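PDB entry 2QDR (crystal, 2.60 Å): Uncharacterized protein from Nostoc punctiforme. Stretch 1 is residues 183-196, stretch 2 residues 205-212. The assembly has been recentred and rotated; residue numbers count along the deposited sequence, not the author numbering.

Stretch 1 (183-196) FIPALDSKLLPWGK
Stretch 2 205-212: ANKKWLRK

Stretch 2 is a continuous β-strand, 205-212, that stretch 1 meets twice: first through strand 184-188, nearly antiparallel to it (169°) with axes 9.4 Å apart at closest approach, and again, after a turn with helical phi/psi at 189-191, through an extended segment at Gly-195. Together the contacts bury 703 Å².

Ala-205 takes little part. Asn-206 (chi1 m, -74°) points toward stretch 1, and Asn-206 ND2 donates to Gly-195 O at 3.1 Å. Gly-195 O also accepts Lys-207 N at 3.0 Å, with an N-H...O angle of 171°, while Gly-195 N returns a bond to Lys-207 O (3.1 Å, 157°). In this closed antiparallel pair Gly-195 CA and Lys-207 CA are 5.4 Å apart. The end of the Lys-207 side chain, t at chi1 to chi3 and p at chi4, leads away, while Lys-207 CB stays 3.8 Å from Lys-196 O.

Lys-208 is the centrepiece, with 140 Å² covered. Its chain leaves at chi1 -84° and then runs fully extended (t, t, t) across the Trp-194 indole (chi1 -70°, chi2 106°). Lys-208 CG lies 3.5 Å from Trp-194 CE3, over one ring face; Lys-208 CE sits 3.8 Å from the centroid of the Trp-194 five-membered ring and Lys-208 NZ 4.5 Å from it, giving CH-π and cation-π contacts. The long aliphatic chain thus packs on the aromatic ring while Lys-208 NZ reaches the turn, donating to Ser-189 O at 2.6 Å and weakly to Leu-192 O at 3.1 Å. Ser-189 O also accepts Leu-192 N (3.1 Å), a bond within the turn.

Trp-209 points away, but Trp-209 O approaches Leu-192 CD2 at 3.5 Å. Leu-210 (phi/psi -103/-34; chi m, t) is buried and apolar: Leu-210 CD2 packs against Leu-187 CD2 at 3.8 Å and Leu-192 CD2 at 4.1 Å. Arg-211, with an extended backbone (-161/144) and chi1 and chi2 t before chi3 turns to p, places its CG 3.8 Å from Ile-184 CD1, and Lys-212 makes no contact.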

ATOM      1  N   PHE A 183      24.996   3.986  23.094  1.00 58.08           N
ATOM      2  CA  PHE A 183      24.870   5.316  23.721  1.00 57.07           C
ATOM      3  C   PHE A 183      23.894   6.274  23.016  1.00 58.14           C
ATOM      4  O   PHE A 183      24.100   6.659  21.868  1.00 57.96           O
ATOM      5  CB  PHE A 183      26.279   5.940  23.875  1.00 56.18           C
ATOM      6  CG  PHE A 183      26.306   7.312  24.533  1.00 53.51           C
ATOM      7  CD1 PHE A 183      25.691   7.531  25.758  1.00 56.06           C
ATOM      8  CD2 PHE A 183      27.066   8.339  23.992  1.00 52.34           C
ATOM      9  CE1 PHE A 183      25.748   8.784  26.386  1.00 57.37           C
ATOM     10  CE2 PHE A 183      27.144   9.593  24.620  1.00 56.30           C
ATOM     11  CZ  PHE A 183      26.485   9.813  25.816  1.00 57.27           C
ATOM     12  N   ILE A 184      22.820   6.620  23.727  1.00 59.64           N
ATOM     13  CA  ILE A 184      21.784   7.537  23.273  1.00 59.45           C
ATOM     14  C   ILE A 184      21.991   8.734  24.192  1.00 60.08           C
ATOM     15  O   ILE A 184      21.439   8.753  25.288  1.00 60.60           O
ATOM     16  CB  ILE A 184      20.366   6.927  23.383  1.00 60.27           C
ATOM     17  CG1 ILE A 184      20.284   5.627  22.565  1.00 59.57           C
ATOM     18  CG2 ILE A 184      19.276   7.949  22.924  1.00 56.68           C
ATOM     19  CD1 ILE A 184      18.969   4.881  22.675  1.00 59.65           C
ATOM     20  N   PRO A 185      22.836   9.710  23.785  1.00 60.95           N
ATOM     21  CA  PRO A 185      23.096  10.869  24.672  1.00 61.44           C
ATOM     22  C   PRO A 185      21.879  11.715  25.056  1.00 61.02           C
ATOM     23  O   PRO A 185      21.760  12.085  26.222  1.00 61.36           O
ATOM     24  CB  PRO A 185      24.098  11.728  23.867  1.00 62.35           C
ATOM     25  CG  PRO A 185      24.041  11.229  22.484  1.00 62.06           C
ATOM     26  CD  PRO A 185      23.629   9.796  22.542  1.00 60.54           C
ATOM     27  N   ALA A 186      20.998  12.001  24.103  1.00 59.91           N
ATOM     28  CA  ALA A 186      19.820  12.816  24.381  1.00 59.72           C
ATOM     29  C   ALA A 186      18.778  12.651  23.293  1.00 59.78           C
ATOM     30  O   ALA A 186      19.065  12.935  22.136  1.00 59.16           O
ATOM     31  CB  ALA A 186      20.211  14.286  24.508  1.00 59.47           C
ATOM     32  N   LEU A 187      17.582  12.205  23.677  1.00 59.62           N
ATOM     33  CA  LEU A 187      16.477  11.988  22.754  1.00 60.17           C
ATOM     34  C   LEU A 187      15.242  12.708  23.291  1.00 59.78           C
ATOM     35  O   LEU A 187      14.662  12.282  24.279  1.00 59.31           O
ATOM     36  CB  LEU A 187      16.250  10.486  22.584  1.00 59.66           C
ATOM     37  CG  LEU A 187      15.313   9.930  21.509  1.00 60.11           C
ATOM     38  CD1 LEU A 187      15.417   8.403  21.485  1.00 59.96           C
ATOM     39  CD2 LEU A 187      13.861  10.344  21.692  1.00 62.73           C
ATOM     40  N   ASP A 188      14.873  13.812  22.644  1.00 59.76           N
ATOM     41  CA  ASP A 188      13.711  14.606  23.007  1.00 60.43           C
ATOM     42  C   ASP A 188      12.492  13.923  22.347  1.00 61.22           C
ATOM     43  O   ASP A 188      12.169  14.179  21.174  1.00 62.13           O
ATOM     44  CB  ASP A 188      13.907  16.063  22.558  1.00 60.81           C
ATOM     45  CG  ASP A 188      12.765  17.000  22.981  1.00 63.76           C
ATOM     46  OD1 ASP A 188      11.727  16.544  23.501  1.00 65.18           O
ATOM     47  OD2 ASP A 188      12.919  18.226  22.781  1.00 63.92           O
ATOM     48  N   SER A 189      11.804  13.084  23.124  1.00 60.03           N
ATOM     49  CA  SER A 189      10.646  12.330  22.642  1.00 59.93           C
ATOM     50  C   SER A 189       9.549  13.217  22.077  1.00 60.04           C
ATOM     51  O   SER A 189       8.821  12.770  21.189  1.00 58.79           O
ATOM     52  CB  SER A 189      10.069  11.424  23.742  1.00 59.38           C
ATOM     53  OG  SER A 189       9.511  12.164  24.803  1.00 58.21           O
ATOM     54  N   LYS A 190       9.456  14.458  22.564  1.00 60.18           N
ATOM     55  CA  LYS A 190       8.449  15.415  22.083  1.00 59.40           C
ATOM     56  C   LYS A 190       8.618  15.702  20.576  1.00 59.48           C
ATOM     57  O   LYS A 190       7.633  15.836  19.865  1.00 58.22           O
ATOM     58  CB  LYS A 190       8.475  16.726  22.901  1.00 58.39           C
ATOM     59  CG  LYS A 190       8.278  16.545  24.420  1.00 57.21           C
ATOM     60  CD  LYS A 190       8.141  17.843  25.216  1.00 57.55           C
ATOM     61  CE  LYS A 190       9.327  18.782  25.052  1.00 58.58           C
ATOM     62  NZ  LYS A 190      10.645  18.146  25.347  1.00 58.37           N
ATOM     63  N   LEU A 191       9.870  15.763  20.109  1.00 61.36           N
ATOM     64  CA  LEU A 191      10.189  16.020  18.693  1.00 61.74           C
ATOM     65  C   LEU A 191      10.031  14.794  17.784  1.00 61.87           C
ATOM     66  O   LEU A 191       9.959  14.920  16.567  1.00 62.04           O
ATOM     67  CB  LEU A 191      11.628  16.517  18.555  1.00 60.50           C
ATOM     68  CG  LEU A 191      12.020  17.753  19.356  1.00 61.72           C
ATOM     69  CD1 LEU A 191      13.489  18.137  19.080  1.00 63.89           C
ATOM     70  CD2 LEU A 191      11.101  18.910  19.054  1.00 57.71           C
ATOM     71  N   LEU A 192       9.970  13.619  18.389  1.00 62.64           N
ATOM     72  CA  LEU A 192       9.849  12.370  17.683  1.00 62.98           C
ATOM     73  C   LEU A 192       8.388  12.259  17.244  1.00 62.11           C
ATOM     74  O   LEU A 192       7.530  12.820  17.914  1.00 63.29           O
ATOM     75  CB  LEU A 192      10.279  11.269  18.655  1.00 63.33           C
ATOM     76  CG  LEU A 192      10.703   9.874  18.238  1.00 66.18           C
ATOM     77  CD1 LEU A 192      11.965   9.915  17.369  1.00 62.22           C
ATOM     78  CD2 LEU A 192      10.926   9.017  19.495  1.00 64.52           C
ATOM     79  N   PRO A 193       8.091  11.632  16.083  1.00 61.16           N
ATOM     80  CA  PRO A 193       6.685  11.499  15.641  1.00 60.10           C
ATOM     81  C   PRO A 193       6.028  10.194  16.088  1.00 59.53           C
ATOM     82  O   PRO A 193       6.729   9.218  16.330  1.00 60.34           O
ATOM     83  CB  PRO A 193       6.819  11.484  14.122  1.00 59.35           C
ATOM     84  CG  PRO A 193       8.121  10.780  13.893  1.00 60.16           C
ATOM     85  CD  PRO A 193       9.012  11.054  15.084  1.00 60.04           C
ATOM     86  N   TRP A 194       4.699  10.179  16.204  1.00 59.52           N
ATOM     87  CA  TRP A 194       3.973   8.960  16.587  1.00 58.58           C
ATOM     88  C   TRP A 194       3.909   7.982  15.427  1.00 58.51           C
ATOM     89  O   TRP A 194       3.724   8.384  14.280  1.00 56.68           O
ATOM     90  CB  TRP A 194       2.544   9.237  17.062  1.00 57.58           C
ATOM     91  CG  TRP A 194       2.470   9.915  18.376  1.00 55.96           C
ATOM     92  CD1 TRP A 194       2.149  11.207  18.609  1.00 51.77           C
ATOM     93  CD2 TRP A 194       2.749   9.327  19.654  1.00 57.71           C
ATOM     94  NE1 TRP A 194       2.184  11.460  19.951  1.00 54.84           N
ATOM     95  CE2 TRP A 194       2.554  10.328  20.621  1.00 54.73           C
ATOM     96  CE3 TRP A 194       3.143   8.049  20.074  1.00 56.24           C
ATOM     97  CZ2 TRP A 194       2.762  10.106  21.985  1.00 54.49           C
ATOM     98  CZ3 TRP A 194       3.365   7.826  21.433  1.00 55.41           C
ATOM     99  CH2 TRP A 194       3.166   8.843  22.369  1.00 54.96           C
ATOM    100  N   GLY A 195       4.048   6.700  15.753  1.00 59.89           N
ATOM    101  CA  GLY A 195       4.003   5.618  14.775  1.00 61.70           C
ATOM    102  C   GLY A 195       3.047   4.539  15.237  1.00 63.92           C
ATOM    103  O   GLY A 195       2.507   4.606  16.356  1.00 63.83           O
ATOM    104  N   LYS A 196       2.846   3.544  14.367  1.00 65.98           N
ATOM    105  CA  LYS A 196       1.953   2.408  14.637  1.00 66.55           C
ATOM    106  C   LYS A 196       2.423   1.592  15.847  1.00 67.42           C
ATOM    107  O   LYS A 196       3.621   1.497  16.118  1.00 67.94           O
ATOM    108  CB  LYS A 196       1.837   1.496  13.401  1.00 66.14           C
ATOM    109  N   ALA A 205      -3.975   2.956  19.370  1.00 63.15           N
ATOM    110  CA  ALA A 205      -2.968   3.593  20.177  1.00 61.73           C
ATOM    111  C   ALA A 205      -1.784   3.791  19.274  1.00 61.14           C
ATOM    112  O   ALA A 205      -1.741   3.237  18.177  1.00 60.34           O
ATOM    113  CB  ALA A 205      -2.595   2.733  21.350  1.00 60.94           C
ATOM    114  N   ASN A 206      -0.852   4.612  19.725  1.00 61.11           N
ATOM    115  CA  ASN A 206       0.363   4.894  18.993  1.00 61.57           C
ATOM    116  C   ASN A 206       1.541   4.703  19.914  1.00 62.12           C
ATOM    117  O   ASN A 206       1.404   4.789  21.137  1.00 62.36           O
ATOM    118  CB  ASN A 206       0.317   6.297  18.404  1.00 61.55           C
ATOM    119  CG  ASN A 206      -0.618   6.398  17.213  1.00 64.06           C
ATOM    120  OD1 ASN A 206      -1.453   7.290  17.149  1.00 72.88           O
ATOM    121  ND2 ASN A 206      -0.502   5.464  16.278  1.00 63.85           N
ATOM    122  N   LYS A 207       2.706   4.509  19.303  1.00 62.56           N
ATOM    123  CA  LYS A 207       3.928   4.214  20.012  1.00 63.10           C
ATOM    124  C   LYS A 207       5.099   5.096  19.567  1.00 62.10           C
ATOM    125  O   LYS A 207       5.150   5.534  18.418  1.00 61.07           O
ATOM    126  CB  LYS A 207       4.205   2.745  19.681  1.00 63.84           C
ATOM    127  CG  LYS A 207       5.064   1.902  20.592  1.00 66.16           C
ATOM    128  CD  LYS A 207       5.222   0.521  19.911  1.00 67.17           C
ATOM    129  CE  LYS A 207       5.880  -0.568  20.763  1.00 68.97           C
ATOM    130  NZ  LYS A 207       4.958  -1.175  21.759  1.00 65.22           N
ATOM    131  N   LYS A 208       6.005   5.394  20.498  1.00 62.33           N
ATOM    132  CA  LYS A 208       7.233   6.153  20.223  1.00 61.97           C
ATOM    133  C   LYS A 208       8.406   5.385  20.780  1.00 62.67           C
ATOM    134  O   LYS A 208       8.660   5.447  21.985  1.00 64.32           O
ATOM    135  CB  LYS A 208       7.270   7.549  20.835  1.00 61.20           C
ATOM    136  CG  LYS A 208       6.612   8.631  20.054  1.00 61.82           C
ATOM    137  CD  LYS A 208       6.761   9.950  20.797  1.00 60.09           C
ATOM    138  CE  LYS A 208       6.073  11.052  20.055  1.00 59.38           C
ATOM    139  NZ  LYS A 208       6.266  12.388  20.664  1.00 59.66           N
ATOM    140  N   TRP A 209       9.120   4.666  19.920  1.00 61.66           N
ATOM    141  CA  TRP A 209      10.294   3.925  20.372  1.00 61.31           C
ATOM    142  C   TRP A 209      11.440   4.829  20.786  1.00 60.77           C
ATOM    143  O   TRP A 209      11.828   5.712  20.037  1.00 61.06           O
ATOM    144  CB  TRP A 209      10.816   2.987  19.286  1.00 61.35           C
ATOM    145  CG  TRP A 209      10.015   1.783  19.131  1.00 60.58           C
ATOM    146  CD1 TRP A 209       8.907   1.618  18.365  1.00 60.27           C
ATOM    147  CD2 TRP A 209      10.261   0.541  19.769  1.00 63.78           C
ATOM    148  NE1 TRP A 209       8.441   0.337  18.484  1.00 62.55           N
ATOM    149  CE2 TRP A 209       9.264  -0.352  19.340  1.00 64.20           C
ATOM    150  CE3 TRP A 209      11.236   0.090  20.663  1.00 61.92           C
ATOM    151  CZ2 TRP A 209       9.203  -1.669  19.786  1.00 59.43           C
ATOM    152  CZ3 TRP A 209      11.186  -1.211  21.088  1.00 62.21           C
ATOM    153  CH2 TRP A 209      10.175  -2.080  20.650  1.00 62.41           C
ATOM    154  N   LEU A 210      11.957   4.604  21.989  1.00 60.91           N
ATOM    155  CA  LEU A 210      13.094   5.347  22.514  1.00 59.70           C
ATOM    156  C   LEU A 210      14.378   4.507  22.433  1.00 59.92           C
ATOM    157  O   LEU A 210      15.472   5.060  22.236  1.00 60.41           O
ATOM    158  CB  LEU A 210      12.827   5.759  23.947  1.00 59.34           C
ATOM    159  CG  LEU A 210      11.572   6.590  24.214  1.00 59.05           C
ATOM    160  CD1 LEU A 210      11.464   6.867  25.723  1.00 61.82           C
ATOM    161  CD2 LEU A 210      11.547   7.885  23.405  1.00 60.22           C
ATOM    162  N   ARG A 211      14.257   3.188  22.607  1.00 59.70           N
ATOM    163  CA  ARG A 211      15.405   2.282  22.533  1.00 59.97           C
ATOM    164  C   ARG A 211      14.927   0.846  22.308  1.00 60.31           C
ATOM    165  O   ARG A 211      13.913   0.444  22.862  1.00 60.25           O
ATOM    166  CB  ARG A 211      16.250   2.361  23.803  1.00 58.04           C
ATOM    167  CG  ARG A 211      17.544   1.501  23.781  1.00 60.33           C
ATOM    168  CD  ARG A 211      18.314   1.625  25.093  1.00 60.99           C
ATOM    169  NE  ARG A 211      17.510   1.084  26.191  1.00 58.78           N
ATOM    170  CZ  ARG A 211      17.525  -0.171  26.628  1.00 61.16           C
ATOM    171  NH1 ARG A 211      18.337  -1.097  26.117  1.00 66.11           N
ATOM    172  NH2 ARG A 211      16.716  -0.507  27.624  1.00 63.13           N
ATOM    173  N   LYS A 212      15.695   0.080  21.534  1.00 62.11           N
ATOM    174  CA  LYS A 212      15.377  -1.310  21.218  1.00 63.97           C
ATOM    175  C   LYS A 212      16.592  -2.217  21.494  1.00 63.44           C
ATOM    176  O   LYS A 212      17.685  -1.921  21.031  1.00 64.20           O
ATOM    177  CB  LYS A 212      14.910  -1.387  19.756  1.00 63.86           C
ATOM    178  CG  LYS A 212      14.284  -2.720  19.332  1.00 65.83           C
ATOM    179  CD  LYS A 212      13.722  -2.720  17.889  1.00 65.50           C
ATOM    180  CE  LYS A 212      12.534  -1.759  17.673  1.00 70.57           C
ATOM    181  NZ  LYS A 212      12.006  -1.786  16.268  1.00 68.44           N
TER